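PDB 7ADK: lipoprotein from Mycoplasma mycoides subsp. capri, which probably acts as a surface-anchored endopeptidase of the chymotrypsin-like PA clan, in a mycoplasma family linked to cleavage of host immunoglobulins. Local coordinates for residues Thr286-Ile297 with Phe418-Ile428; Ser463-Val471 with Ile579-Ser587. All coordinates share one frame; numbering follows the deposited sequence.

How the interactions relate
Interactions 1 and 2 share one antiparallel sheet, in which strand 289-293 runs between strands 421-433 and 461-467. Interaction 1 is the pairing of 289-293 with the first of these; interaction 2 fixes the end of the second against the end of helix 575-582. Their centres lie about 17 Å apart, yet they touch: Asn289 N is 2.8 Å from Thr465 O and Glu291 O is 3.1 Å from Ser463 N, both probable hydrogen bonds. Packing continues the link where Pro288 CB meets Leu464 CD2 at 3.4 Å. All four segments belong to the DUF31 peptidase region; no catalytic residue is identified among them.

Interaction 1. Residues Thr286-Ile297 with Phe418-Ile428; sequences TLPNEEYKTSAI and FQISESGTMWI
Lys293 crosses Gln419 at about a right angle, after passing Ile420 O and Ser421 OG. From the root of the side chain, Lys293 CB and CG run beside Ile420 O, CG at 3.3 Å and also near Ser421 OG. CD then approaches Gln419 OE1, and Lys293 CE packs against Gln419 CB at 3.5 Å. At the tip, Lys293 NZ gives a 2.8 Å hydrogen bond to Gln419 OE1, meeting a lone pair in the carbonyl plane; Tyr660 offers a further, weak partner. The chain is extended beyond CG, which is what carries the ammonium group past Ser421 to Gln419.

The backbones pair as antiparallel strands, their axes approaching to 4.6 Å at 163°. Tyr292 and Glu422 form a hydrogen-bonded pair, with Tyr292 N to Glu422 O at 2.9 Å and nearly straight (173°). The 120 residues between segments 286-297 and 418-428 contain helices and no strand, so a helical insertion leaves and returns at this strand pair.

Further along, Glu290 O takes two donors, Gly424 N at 3.1 Å and Ser423 OG at 2.8 Å, the hydroxyl coming from above the carbonyl plane. With chi1 at 179°, Ser423 turns OG away from its own N and toward Glu290 O. Glu290 and Met426 cross at about a right angle: OE1 lies against SD and CE of Met426, and OE2 against CG, while Tyr292 OH gives OE1 a weak bond. Met426 CE also meets Pro288 CG, 4.1 Å away, and the Met426 side chain continues onto Phe445 of strand 442-447.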
loop_
_atom_site.group_PDB
_atom_site.type_symbol
_atom_site.label_atom_id
_atom_site.label_comp_id
_atom_site.label_asym_id
_atom_site.label_seq_id
_atom_site.Cartn_x
_atom_site.Cartn_y
_atom_site.Cartn_z
ATOM N N THR B 286 14.149 -1.622 -17.793
ATOM C CA THR B 286 12.824 -0.981 -17.890
ATOM C C THR B 286 12.760 0.192 -16.946
ATOM O O THR B 286 11.880 0.309 -16.099
ATOM C CB THR B 286 11.647 -1.922 -17.685
ATOM O OG1 THR B 286 11.907 -3.056 -18.463
ATOM C CG2 THR B 286 10.357 -1.274 -18.187
ATOM N N LEU B 287 13.816 0.994 -17.017
ATOM C CA LEU B 287 14.229 1.822 -15.922
ATOM C C LEU B 287 13.116 2.809 -15.585
ATOM O O LEU B 287 12.658 2.763 -14.438
ATOM C CB LEU B 287 15.690 2.334 -16.122
ATOM C CG LEU B 287 16.071 3.405 -17.165
ATOM C CD1 LEU B 287 15.943 4.822 -16.613
ATOM C CD2 LEU B 287 17.528 3.262 -17.560
ATOM N N PRO B 288 12.611 3.648 -16.508
ATOM C CA PRO B 288 11.915 4.817 -16.089
ATOM C C PRO B 288 10.399 4.670 -16.126
ATOM O O PRO B 288 9.774 4.424 -17.163
ATOM C CB PRO B 288 12.408 5.912 -17.016
ATOM C CG PRO B 288 12.889 5.211 -18.276
ATOM C CD PRO B 288 12.747 3.726 -17.948
ATOM N N ASN B 289 9.815 4.861 -14.959
ATOM C CA ASN B 289 8.482 5.388 -14.834
ATOM C C ASN B 289 8.675 6.848 -15.266
ATOM O O ASN B 289 9.500 7.547 -14.683
ATOM C CB ASN B 289 8.107 5.283 -13.358
ATOM C CG ASN B 289 6.782 5.903 -12.990
ATOM O OD1 ASN B 289 5.982 6.290 -13.817
ATOM N ND2 ASN B 289 6.503 5.996 -11.719
ATOM N N GLU B 290 8.033 7.287 -16.336
ATOM C CA GLU B 290 8.271 8.627 -16.890
ATOM C C GLU B 290 7.030 9.505 -16.846
ATOM O O GLU B 290 5.901 9.018 -16.957
ATOM C CB GLU B 290 8.904 8.546 -18.289
ATOM C CG GLU B 290 8.025 7.784 -19.294
ATOM C CD GLU B 290 8.165 8.252 -20.748
ATOM O OE1 GLU B 290 9.041 9.101 -21.050
ATOM O OE2 GLU B 290 7.364 7.779 -21.590
ATOM N N GLU B 291 7.263 10.810 -16.705
ATOM C CA GLU B 291 6.261 11.866 -16.633
ATOM C C GLU B 291 6.611 12.992 -17.614
ATOM O O GLU B 291 7.757 13.437 -17.666
ATOM C CB GLU B 291 6.155 12.442 -15.208
ATOM C CG GLU B 291 5.787 11.454 -14.080
ATOM C CD GLU B 291 6.961 11.106 -13.132
ATOM O OE1 GLU B 291 8.013 10.623 -13.594
ATOM O OE2 GLU B 291 6.826 11.302 -11.898
ATOM N N TYR B 292 5.618 13.501 -18.341
ATOM C CA TYR B 292 5.698 14.741 -19.110
ATOM C C TYR B 292 4.649 15.731 -18.600
ATOM O O TYR B 292 3.464 15.416 -18.647
ATOM C CB TYR B 292 5.450 14.461 -20.594
ATOM C CG TYR B 292 6.435 13.525 -21.245
ATOM C CD1 TYR B 292 7.762 13.941 -21.389
ATOM C CD2 TYR B 292 6.041 12.242 -21.678
ATOM C CE1 TYR B 292 8.710 13.118 -21.997
ATOM C CE2 TYR B 292 7.013 11.392 -22.250
ATOM C CZ TYR B 292 8.340 11.825 -22.408
ATOM O OH TYR B 292 9.290 10.988 -22.874
ATOM N N LYS B 293 5.057 16.907 -18.124
ATOM C CA LYS B 293 4.143 17.881 -17.519
ATOM C C LYS B 293 3.919 19.065 -18.458
ATOM O O LYS B 293 4.874 19.663 -18.947
ATOM C CB LYS B 293 4.678 18.261 -16.129
ATOM C CG LYS B 293 3.532 18.420 -15.122
ATOM C CD LYS B 293 4.029 18.794 -13.715
ATOM C CE LYS B 293 2.895 18.682 -12.678
ATOM N NZ LYS B 293 3.192 19.433 -11.429
ATOM N N THR B 294 2.665 19.389 -18.752
ATOM C CA THR B 294 2.263 20.357 -19.798
ATOM C C THR B 294 1.829 21.728 -19.272
ATOM O O THR B 294 1.733 22.668 -20.054
ATOM C CB THR B 294 1.124 19.778 -20.652
ATOM O OG1 THR B 294 0.108 19.317 -19.807
ATOM C CG2 THR B 294 1.592 18.635 -21.524
ATOM N N SER B 295 1.595 21.882 -17.967
ATOM C CA SER B 295 1.066 23.119 -17.345
ATOM C C SER B 295 -0.311 23.586 -17.846
ATOM O O SER B 295 -0.564 24.784 -17.948
ATOM C CB SER B 295 2.091 24.258 -17.347
ATOM O OG SER B 295 1.712 25.300 -16.475
ATOM N N ALA B 296 -1.206 22.647 -18.134
ATOM C CA ALA B 296 -2.587 22.858 -18.540
ATOM C C ALA B 296 -3.474 21.711 -18.019
ATOM O O ALA B 296 -2.993 20.854 -17.285
ATOM C CB ALA B 296 -2.593 22.982 -20.048
ATOM N N ILE B 297 -4.746 21.658 -18.412
ATOM C CA ILE B 297 -5.677 20.534 -18.154
ATOM C C ILE B 297 -6.599 20.231 -19.357
ATOM O O ILE B 297 -6.934 19.082 -19.625
ATOM C CB ILE B 297 -6.570 20.844 -16.906
ATOM C CG1 ILE B 297 -5.766 20.965 -15.594
ATOM C CG2 ILE B 297 -7.713 19.832 -16.724
ATOM C CD1 ILE B 297 -6.591 21.242 -14.339
ATOM N N PHE B 418 -2.909 25.526 -12.827
ATOM C CA PHE B 418 -2.784 24.089 -12.590
ATOM C C PHE B 418 -1.858 23.427 -13.610
ATOM O O PHE B 418 -1.550 23.991 -14.660
ATOM C CB PHE B 418 -4.163 23.427 -12.619
ATOM C CG PHE B 418 -5.175 23.981 -11.644
ATOM C CD1 PHE B 418 -6.410 24.456 -12.090
ATOM C CD2 PHE B 418 -4.891 24.009 -10.276
ATOM C CE1 PHE B 418 -7.343 24.973 -11.185
ATOM C CE2 PHE B 418 -5.821 24.532 -9.370
ATOM C CZ PHE B 418 -7.045 25.020 -9.826
ATOM N N GLN B 419 -1.430 22.205 -13.292
ATOM C CA GLN B 419 -0.579 21.365 -14.131
ATOM C C GLN B 419 -1.091 19.917 -14.165
ATOM O O GLN B 419 -1.569 19.401 -13.155
ATOM C CB GLN B 419 0.871 21.416 -13.625
ATOM C CG GLN B 419 1.432 22.831 -13.414
ATOM C CD GLN B 419 2.944 22.853 -13.239
ATOM O OE1 GLN B 419 3.536 21.988 -12.612
ATOM N NE2 GLN B 419 3.627 23.836 -13.774
ATOM N N ILE B 420 -0.940 19.240 -15.305
ATOM C CA ILE B 420 -1.299 17.831 -15.496
ATOM C C ILE B 420 -0.147 17.071 -16.162
ATOM O O ILE B 420 0.738 17.670 -16.780
ATOM C CB ILE B 420 -2.660 17.724 -16.227
ATOM C CG1 ILE B 420 -3.451 16.504 -15.743
ATOM C CG2 ILE B 420 -2.517 17.729 -17.750
ATOM C CD1 ILE B 420 -4.937 16.576 -16.012
ATOM N N SER B 421 -0.095 15.753 -15.943
ATOM C CA SER B 421 0.969 14.869 -16.448
ATOM C C SER B 421 0.432 13.830 -17.430
ATOM O O SER B 421 -0.484 13.073 -17.105
ATOM C CB SER B 421 1.687 14.117 -15.318
ATOM O OG SER B 421 2.147 14.986 -14.303
ATOM N N GLU B 422 1.055 13.696 -18.596
ATOM C CA GLU B 422 1.086 12.397 -19.263
ATOM C C GLU B 422 2.101 11.517 -18.515
ATOM O O GLU B 422 3.196 11.989 -18.204
ATOM C CB GLU B 422 1.447 12.554 -20.740
ATOM C CG GLU B 422 1.540 11.207 -21.486
ATOM C CD GLU B 422 0.298 10.330 -21.334
ATOM O OE1 GLU B 422 -0.811 10.851 -21.540
ATOM O OE2 GLU B 422 0.445 9.142 -20.956
ATOM N N SER B 423 1.776 10.269 -18.183
ATOM C CA SER B 423 2.737 9.359 -17.561
ATOM C C SER B 423 2.548 7.912 -18.000
ATOM O O SER B 423 1.431 7.400 -18.114
ATOM C CB SER B 423 2.701 9.492 -16.045
ATOM O OG SER B 423 3.621 8.586 -15.472
ATOM N N GLY B 424 3.663 7.230 -18.224
ATOM C CA GLY B 424 3.697 5.898 -18.818
ATOM C C GLY B 424 4.945 5.139 -18.414
ATOM O O GLY B 424 5.451 5.306 -17.299
ATOM N N THR B 425 5.431 4.237 -19.255
ATOM C CA THR B 425 6.655 3.508 -18.956
ATOM C C THR B 425 7.498 3.300 -20.216
ATOM O O THR B 425 6.987 3.307 -21.341
ATOM C CB THR B 425 6.326 2.180 -18.268
ATOM O OG1 THR B 425 5.572 2.433 -17.111
ATOM C CG2 THR B 425 7.560 1.424 -17.792
ATOM N N MET B 426 8.800 3.155 -20.036
ATOM C CA MET B 426 9.767 2.893 -21.093
ATOM C C MET B 426 10.797 1.850 -20.668
ATOM O O MET B 426 10.996 1.593 -19.485
ATOM C CB MET B 426 10.556 4.146 -21.503
ATOM C CG MET B 426 9.754 5.422 -21.640
ATOM S SD MET B 426 10.509 6.698 -22.663
ATOM C CE MET B 426 11.816 7.350 -21.579
ATOM N N TRP B 427 11.500 1.294 -21.637
ATOM C CA TRP B 427 12.765 0.615 -21.419
ATOM C C TRP B 427 13.860 1.219 -22.269
ATOM O O TRP B 427 13.622 1.731 -23.364
ATOM C CB TRP B 427 12.637 -0.877 -21.700
ATOM C CG TRP B 427 12.327 -1.225 -23.119
ATOM C CD1 TRP B 427 13.233 -1.591 -24.049
ATOM C CD2 TRP B 427 11.038 -1.211 -23.796
ATOM N NE1 TRP B 427 12.612 -1.783 -25.254
ATOM C CE2 TRP B 427 11.256 -1.580 -25.159
ATOM C CE3 TRP B 427 9.723 -0.938 -23.400
ATOM C CZ2 TRP B 427 10.238 -1.654 -26.105
ATOM C CZ3 TRP B 427 8.686 -1.034 -24.341
ATOM C CH2 TRP B 427 8.935 -1.389 -25.683
ATOM N N ILE B 428 15.074 1.192 -21.754
ATOM C CA ILE B 428 16.278 1.520 -22.503
ATOM C C ILE B 428 16.500 0.411 -23.546
ATOM O O ILE B 428 16.559 -0.769 -23.196
ATOM C CB ILE B 428 17.433 1.736 -21.501
ATOM C CG1 ILE B 428 18.544 2.614 -22.079
ATOM C CG2 ILE B 428 18.011 0.446 -20.897
ATOM C CD1 ILE B 428 19.396 3.203 -20.943
#

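Interaction 2. Residues Ser463-Val471 with Ile579-Ser587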
loop_
_atom_site.group_PDB
_atom_site.type_symbol
_atom_site.label_atom_id
_atom_site.label_comp_id
_atom_site.label_asym_id
_atom_site.label_seq_id
_atom_site.Cartn_x
_atom_site.Cartn_y
_atom_site.Cartn_z
ATOM N N SER B 463 10.590 13.846 -16.529
ATOM C CA SER B 463 11.258 13.110 -15.452
ATOM C C SER B 463 11.378 11.603 -15.714
ATOM O O SER B 463 10.584 11.042 -16.454
ATOM C CB SER B 463 10.548 13.394 -14.128
ATOM O OG SER B 463 11.329 12.987 -13.035
ATOM N N LEU B 464 12.376 10.972 -15.091
ATOM C CA LEU B 464 12.687 9.539 -15.149
ATOM C C LEU B 464 12.792 9.024 -13.712
ATOM O O LEU B 464 13.760 9.360 -13.038
ATOM C CB LEU B 464 14.032 9.392 -15.880
ATOM C CG LEU B 464 14.073 9.872 -17.331
ATOM C CD1 LEU B 464 15.517 9.993 -17.786
ATOM C CD2 LEU B 464 13.367 8.922 -18.286
ATOM N N THR B 465 11.869 8.201 -13.213
ATOM C CA THR B 465 12.064 7.495 -11.930
ATOM C C THR B 465 12.242 6.002 -12.107
ATOM O O THR B 465 11.430 5.330 -12.733
ATOM C CB THR B 465 11.077 7.878 -10.813
ATOM O OG1 THR B 465 11.416 7.222 -9.607
ATOM C CG2 THR B 465 9.611 7.570 -11.008
ATOM N N ARG B 466 13.336 5.487 -11.556
ATOM C CA ARG B 466 13.840 4.144 -11.835
ATOM C C ARG B 466 14.438 3.471 -10.615
ATOM O O ARG B 466 15.036 4.137 -9.776
ATOM C CB ARG B 466 14.853 4.234 -12.987
ATOM C CG ARG B 466 16.053 5.156 -12.754
ATOM C CD ARG B 466 17.312 4.320 -12.664
ATOM N NE ARG B 466 18.411 5.043 -12.045
ATOM C CZ ARG B 466 18.657 5.104 -10.760
ATOM N NH1 ARG B 466 19.814 5.495 -10.351
ATOM N NH2 ARG B 466 17.780 4.784 -9.862
ATOM N N LEU B 467 14.279 2.157 -10.532
ATOM C CA LEU B 467 14.834 1.282 -9.495
ATOM C C LEU B 467 16.353 1.192 -9.658
ATOM O O LEU B 467 16.814 0.928 -10.770
ATOM C CB LEU B 467 14.117 -0.069 -9.668
ATOM C CG LEU B 467 14.314 -1.127 -8.581
ATOM C CD1 LEU B 467 14.003 -0.597 -7.188
ATOM C CD2 LEU B 467 13.357 -2.289 -8.826
ATOM N N ASN B 468 17.136 1.479 -8.616
ATOM C CA ASN B 468 18.589 1.478 -8.751
ATOM C C ASN B 468 19.172 0.063 -8.820
ATOM O O ASN B 468 18.672 -0.873 -8.199
ATOM C CB ASN B 468 19.326 2.426 -7.782
ATOM C CG ASN B 468 18.914 2.496 -6.330
ATOM O OD1 ASN B 468 18.871 1.514 -5.614
ATOM N ND2 ASN B 468 18.682 3.673 -5.814
ATOM N N SER B 469 20.242 -0.088 -9.599
ATOM C CA SER B 469 20.908 -1.359 -9.884
ATOM C C SER B 469 21.418 -2.113 -8.652
ATOM O O SER B 469 21.591 -3.326 -8.680
ATOM C CB SER B 469 22.049 -1.091 -10.854
ATOM O OG SER B 469 23.124 -0.419 -10.243
ATOM N N GLU B 470 21.645 -1.398 -7.564
ATOM C CA GLU B 470 22.164 -1.861 -6.285
ATOM C C GLU B 470 21.232 -2.835 -5.539
ATOM O O GLU B 470 21.704 -3.622 -4.720
ATOM C CB GLU B 470 22.449 -0.610 -5.436
ATOM C CG GLU B 470 23.542 0.315 -6.000
ATOM C CD GLU B 470 23.051 1.409 -6.968
ATOM O OE1 GLU B 470 23.026 2.592 -6.572
ATOM O OE2 GLU B 470 22.719 1.112 -8.136
ATOM N N VAL B 471 19.933 -2.810 -5.853
ATOM C CA VAL B 471 18.825 -3.570 -5.231
ATOM C C VAL B 471 18.889 -5.089 -5.450
ATOM O O VAL B 471 19.481 -5.564 -6.412
ATOM C CB VAL B 471 17.517 -2.995 -5.794
ATOM C CG1 VAL B 471 16.241 -3.792 -5.582
ATOM C CG2 VAL B 471 17.255 -1.611 -5.225
ATOM N N ILE B 579 25.438 10.485 -15.978
ATOM C CA ILE B 579 24.720 9.722 -17.016
ATOM C C ILE B 579 24.720 8.224 -16.706
ATOM O O ILE B 579 23.715 7.549 -16.914
ATOM C CB ILE B 579 25.265 10.039 -18.427
ATOM C CG1 ILE B 579 24.901 11.492 -18.782
ATOM C CG2 ILE B 579 24.710 9.090 -19.494
ATOM C CD1 ILE B 579 25.568 12.043 -20.036
ATOM N N SER B 580 25.798 7.699 -16.142
ATOM C CA SER B 580 25.843 6.302 -15.724
ATOM C C SER B 580 24.942 6.017 -14.527
ATOM O O SER B 580 24.246 5.018 -14.555
ATOM C CB SER B 580 27.271 5.864 -15.437
ATOM O OG SER B 580 28.069 6.022 -16.585
ATOM N N LYS B 581 24.857 6.903 -13.528
ATOM C CA LYS B 581 23.911 6.780 -12.405
ATOM C C LYS B 581 22.454 6.970 -12.833
ATOM O O LYS B 581 21.591 6.276 -12.310
ATOM C CB LYS B 581 24.293 7.752 -11.277
ATOM C CG LYS B 581 25.589 7.388 -10.548
ATOM C CD LYS B 581 25.538 6.120 -9.683
ATOM C CE LYS B 581 24.653 6.259 -8.443
ATOM N NZ LYS B 581 24.752 5.074 -7.579
ATOM N N ILE B 582 22.142 7.798 -13.826
ATOM C CA ILE B 582 20.809 7.911 -14.439
ATOM C C ILE B 582 20.405 6.607 -15.135
ATOM O O ILE B 582 19.349 6.035 -14.869
ATOM C CB ILE B 582 20.770 9.110 -15.425
ATOM C CG1 ILE B 582 20.772 10.436 -14.652
ATOM C CG2 ILE B 582 19.525 9.074 -16.313
ATOM C CD1 ILE B 582 21.161 11.663 -15.477
ATOM N N THR B 583 21.263 6.105 -16.033
ATOM C CA THR B 583 20.976 4.976 -16.930
ATOM C C THR B 583 21.284 3.603 -16.325
ATOM O O THR B 583 21.410 2.641 -17.078
ATOM C CB THR B 583 21.664 5.128 -18.299
ATOM O OG1 THR B 583 23.067 5.085 -18.189
ATOM C CG2 THR B 583 21.241 6.430 -18.972
ATOM N N ASN B 584 21.459 3.490 -15.001
ATOM C CA ASN B 584 21.864 2.266 -14.290
ATOM C C ASN B 584 23.053 1.549 -14.960
ATOM O O ASN B 584 23.157 0.324 -14.982
ATOM C CB ASN B 584 20.648 1.362 -14.093
ATOM C CG ASN B 584 19.798 1.654 -12.877
ATOM O OD1 ASN B 584 20.283 1.889 -11.795
ATOM N ND2 ASN B 584 18.502 1.535 -12.980
ATOM N N ASN B 585 23.946 2.337 -15.543
ATOM C CA ASN B 585 25.146 1.948 -16.266
ATOM C C ASN B 585 24.931 0.940 -17.419
ATOM O O ASN B 585 25.739 0.038 -17.613
ATOM C CB ASN B 585 26.227 1.556 -15.255
ATOM C CG ASN B 585 27.624 1.722 -15.803
ATOM O OD1 ASN B 585 27.874 2.194 -16.897
ATOM N ND2 ASN B 585 28.614 1.359 -15.044
ATOM N N TYR B 586 23.866 1.103 -18.208
ATOM C CA TYR B 586 23.570 0.247 -19.379
ATOM C C TYR B 586 24.710 0.155 -20.412
ATOM O O TYR B 586 24.854 -0.852 -21.108
ATOM C CB TYR B 586 22.288 0.772 -20.051
ATOM C CG TYR B 586 21.819 -0.048 -21.233
ATOM C CD1 TYR B 586 21.331 -1.354 -21.045
ATOM C CD2 TYR B 586 21.751 0.516 -22.522
ATOM C CE1 TYR B 586 20.794 -2.081 -22.121
ATOM C CE2 TYR B 586 21.226 -0.215 -23.606
ATOM C CZ TYR B 586 20.749 -1.520 -23.399
ATOM O OH TYR B 586 20.205 -2.254 -24.400
ATOM N N SER B 587 25.570 1.161 -20.502
ATOM C CA SER B 587 26.793 1.119 -21.313
ATOM C C SER B 587 27.732 -0.019 -20.917
ATOM O O SER B 587 28.166 -0.789 -21.768
ATOM C CB SER B 587 27.539 2.445 -21.198
ATOM O OG SER B 587 28.694 2.469 -21.997
#
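Arg466 has CG set between its backbone N and carbonyl carbon (chi1 58°), and a bend at chi2 then turns the guanidinium toward the last turn of helix 575-582. Asn584 comes to the same place from a backbone in the left-handed helical region, which brings its amide beside Arg466; the two flat groups are only 22° apart, with Asn584 OD1 over one guanidinium face. At the guanidinium edge, Arg466 NH1 meets Lys581 O at 2.8 Å, almost straight (173°), and NE meets Ile582 O at 3.1 Å from above that carbonyl's plane.

The Asn584 amide spans the end of strand 461-467, from Leu467 to Ser469 in the turn that follows. Asn584 ND2 donates to Leu467 O (2.8 Å), and OD1 accepts from Ser469 N (3.0 Å), which lies above the plane of the amide carbonyl. Nearby, Lys581 NZ forms a salt bridge with Glu470 OE1 (3.2 Å), weak as a hydrogen bond, and Ser469 OG holds the other oxygen, OE2, of that carboxylate. Leu464 adds a looser apolar touch on Ile582.

A cationic group set against carbonyls at a helix's C-terminal end would probably be favoured by the helix dipole; with the Asn584 amide, it ties the strand end to the helix end and the loop after it by side chains that bind backbone groups.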